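Porin (Rhodobacter capsulatus, PDB 2POR) forms trimeric outer-membrane channels through which small hydrophilic solutes, up to about 0.6 kDa, diffuse passively. Local coordinates at residues A194-Y200 with G233-T239. Numbering follows the deposited sequence.
Sequences ATNVKAY and GLSVDST. With C8E ((hydroxyethyloxy)tri(ethyloxy)octane), chain H.
Two extended strands, 195-200 and 233-239, run antiparallel at 170° with axes 4.7 Å apart, paired from Thr195–Ser238 to Tyr200–Gly233. At the turn end, Ala194 O accepts hydrogen bonds from Thr239 N (3.0 Å) and from a water that also donates to Asp237 OD2. Thr195 (m) forms a non-hydrogen-bonded pair with Ser238 (t), their OG1 and OG hydroxyls hydrogen-bonding at 2.8 Å. Asn196 and Asp237 are a hydrogen-bonded pair (Asn196 N to Asp237 O 2.9 Å, Asp237 N to Asn196 O 3.2 Å), and Asn196 ND2 (chi1 m) hydrogen-bonds Asp237 OD2 (chi1 p) at 3.1 Å. Val197 CG1 meets Leu234 CD1 at 3.8 Å; the C8E tail reaches this face at the Ala199 end, its C4 4.0 Å from Ala199 CB, consistent with a membrane-facing wall. Lys198 and Ser235 form the next hydrogen-bonded pair (Lys198 N to Ser235 O 3.1 Å, Ser235 N to Lys198 O 2.8 Å); the lysine side chain leads away to the carbonyls of Phe83 and Asp85. Tyr200 (chi1 70°) lays a ring face over Gly233 N, its OH hydrogen-bonded to Gln250 OE1, and closes the ladder (Tyr200 N to Gly233 O 3.2 Å, Gly233 N to Tyr200 O 3.3 Å). Within the 16-stranded porin barrel, strand 181-192 flanks the first strand and strand 243-254 the second, while Leu86 touches Ser235 and Tyr87 Asp237.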
loop_
_atom_site.group_PDB
_atom_site.type_symbol
_atom_site.label_atom_id
_atom_site.label_comp_id
_atom_site.label_asym_id
_atom_site.label_seq_id
_atom_site.Cartn_x
_atom_site.Cartn_y
_atom_site.Cartn_z
ATOM N N ALA A 194 -39.623 9.350 4.480
ATOM C CA ALA A 194 -38.471 9.829 3.719
ATOM C C ALA A 194 -37.483 10.671 4.550
ATOM O O ALA A 194 -36.405 11.019 4.049
ATOM C CB ALA A 194 -38.989 10.664 2.553
ATOM N N THR A 195 -37.900 11.022 5.782
ATOM C CA THR A 195 -37.197 11.841 6.768
ATOM C C THR A 195 -36.525 11.100 7.915
ATOM O O THR A 195 -37.136 10.283 8.600
ATOM C CB THR A 195 -38.205 12.850 7.325
ATOM O OG1 THR A 195 -38.715 13.509 6.161
ATOM C CG2 THR A 195 -37.628 13.860 8.306
ATOM N N ASN A 196 -35.259 11.399 8.169
ATOM C CA ASN A 196 -34.529 10.776 9.256
ATOM C C ASN A 196 -34.213 11.875 10.254
ATOM O O ASN A 196 -33.877 12.991 9.819
ATOM C CB ASN A 196 -33.256 10.201 8.723
ATOM C CG ASN A 196 -33.502 9.072 7.738
ATOM O OD1 ASN A 196 -33.922 7.977 8.116
ATOM N ND2 ASN A 196 -33.255 9.278 6.452
ATOM N N VAL A 197 -34.345 11.649 11.549
ATOM C CA VAL A 197 -34.027 12.663 12.526
ATOM C C VAL A 197 -33.107 11.953 13.495
ATOM O O VAL A 197 -33.354 10.795 13.823
ATOM C CB VAL A 197 -35.291 13.158 13.240
ATOM C CG1 VAL A 197 -34.931 14.180 14.305
ATOM C CG2 VAL A 197 -36.175 13.897 12.261
ATOM N N LYS A 198 -32.007 12.567 13.919
ATOM C CA LYS A 198 -31.094 11.959 14.875
ATOM C C LYS A 198 -30.761 13.119 15.819
ATOM O O LYS A 198 -30.625 14.279 15.381
ATOM C CB LYS A 198 -29.839 11.448 14.156
ATOM C CG LYS A 198 -28.974 10.697 15.156
ATOM C CD LYS A 198 -27.711 10.085 14.575
ATOM C CE LYS A 198 -28.088 8.970 13.619
ATOM N NZ LYS A 198 -26.931 8.237 13.116
ATOM N N ALA A 199 -30.687 12.812 17.108
ATOM C CA ALA A 199 -30.386 13.807 18.132
ATOM C C ALA A 199 -29.616 13.155 19.257
ATOM O O ALA A 199 -29.779 11.944 19.484
ATOM C CB ALA A 199 -31.646 14.378 18.738
ATOM N N TYR A 200 -28.742 13.875 19.975
ATOM C CA TYR A 200 -28.043 13.261 21.097
ATOM C C TYR A 200 -27.770 14.371 22.127
ATOM O O TYR A 200 -27.811 15.555 21.785
ATOM C CB TYR A 200 -26.697 12.631 20.658
ATOM C CG TYR A 200 -25.636 13.680 20.280
ATOM C CD1 TYR A 200 -25.633 14.297 19.033
ATOM C CD2 TYR A 200 -24.688 14.064 21.245
ATOM C CE1 TYR A 200 -24.700 15.298 18.749
ATOM C CE2 TYR A 200 -23.758 15.063 20.970
ATOM C CZ TYR A 200 -23.769 15.675 19.728
ATOM O OH TYR A 200 -22.839 16.681 19.492
ATOM N N GLY A 233 -26.718 17.820 19.702
ATOM C CA GLY A 233 -26.912 18.175 18.309
ATOM C C GLY A 233 -28.105 17.440 17.712
ATOM O O GLY A 233 -28.739 16.569 18.312
ATOM N N LEU A 234 -28.364 17.803 16.495
ATOM C CA LEU A 234 -29.526 17.296 15.825
ATOM C C LEU A 234 -29.274 17.300 14.338
ATOM O O LEU A 234 -28.592 18.234 13.868
ATOM C CB LEU A 234 -30.647 18.220 16.142
ATOM C CG LEU A 234 -31.860 18.147 15.270
ATOM C CD1 LEU A 234 -32.704 16.948 15.694
ATOM C CD2 LEU A 234 -32.580 19.454 15.350
ATOM N N SER A 235 -29.779 16.301 13.588
ATOM C CA SER A 235 -29.764 16.445 12.148
ATOM C C SER A 235 -31.079 15.945 11.578
ATOM O O SER A 235 -31.743 15.092 12.202
ATOM C CB SER A 235 -28.637 15.659 11.447
ATOM O OG SER A 235 -28.639 14.255 11.523
ATOM N N VAL A 236 -31.394 16.500 10.405
ATOM C CA VAL A 236 -32.603 16.156 9.694
ATOM C C VAL A 236 -32.212 15.994 8.236
ATOM O O VAL A 236 -31.529 16.876 7.693
ATOM C CB VAL A 236 -33.688 17.287 9.793
ATOM C CG1 VAL A 236 -34.966 16.825 9.090
ATOM C CG2 VAL A 236 -34.085 17.561 11.222
ATOM N N ASP A 237 -32.610 14.904 7.570
ATOM C CA ASP A 237 -32.448 14.828 6.123
ATOM C C ASP A 237 -33.716 14.214 5.546
ATOM O O ASP A 237 -34.365 13.404 6.232
ATOM C CB ASP A 237 -31.272 13.965 5.718
ATOM C CG ASP A 237 -31.262 12.534 6.180
ATOM O OD1 ASP A 237 -30.835 12.254 7.293
ATOM O OD2 ASP A 237 -31.660 11.686 5.394
ATOM N N SER A 238 -34.072 14.574 4.331
ATOM C CA SER A 238 -35.261 14.034 3.719
ATOM C C SER A 238 -35.017 13.840 2.253
ATOM O O SER A 238 -34.331 14.642 1.601
ATOM C CB SER A 238 -36.431 14.981 3.890
ATOM O OG SER A 238 -37.642 14.266 3.636
ATOM N N THR A 239 -35.612 12.767 1.751
ATOM C CA THR A 239 -35.491 12.441 0.342
ATOM C C THR A 239 -36.790 12.601 -0.438
ATOM O O THR A 239 -37.822 12.050 -0.057
ATOM C CB THR A 239 -34.993 11.012 0.232
ATOM O OG1 THR A 239 -33.781 10.907 0.968
ATOM C CG2 THR A 239 -34.710 10.631 -1.202
HETATM C C1 C8E H . -31.990 12.674 23.990
HETATM C C2 C8E H . -31.822 13.700 22.873
HETATM C C3 C8E H . -31.947 15.139 23.345
HETATM C C4 C8E H . -31.402 16.120 22.278
HETATM C C5 C8E H . -31.694 17.594 22.590
HETATM C C6 C8E H . -30.909 18.648 21.801
HETATM C C7 C8E H . -31.231 18.770 20.321
HETATM C C8 C8E H . -31.135 20.236 19.889
HETATM O O9 C8E H . -29.915 21.000 19.985
HETATM C C10 C8E H . -29.555 21.672 18.754
HETATM C C11 C8E H . -28.698 22.964 18.698
HETATM O O12 C8E H . -29.119 24.225 19.249
HETATM C C13 C8E H . -29.797 25.084 18.318
HETATM C C14 C8E H . -29.404 26.573 18.261
HETATM O O15 C8E H . -28.200 27.049 17.627
HETATM C C16 C8E H . -28.481 28.038 16.605
HETATM C C17 C8E H . -27.417 28.808 15.761
HETATM O O18 C8E H . -26.609 28.214 14.709
HETATM C C19 C8E H . -26.920 28.633 13.371
HETATM C C20 C8E H . -27.660 27.656 12.470
HETATM O O21 C8E H . -27.823 28.173 11.153
HETATM O O HOH W 1 -33.732 11.118 3.556
HETATM O O HOH W 2 -30.583 13.092 9.956
#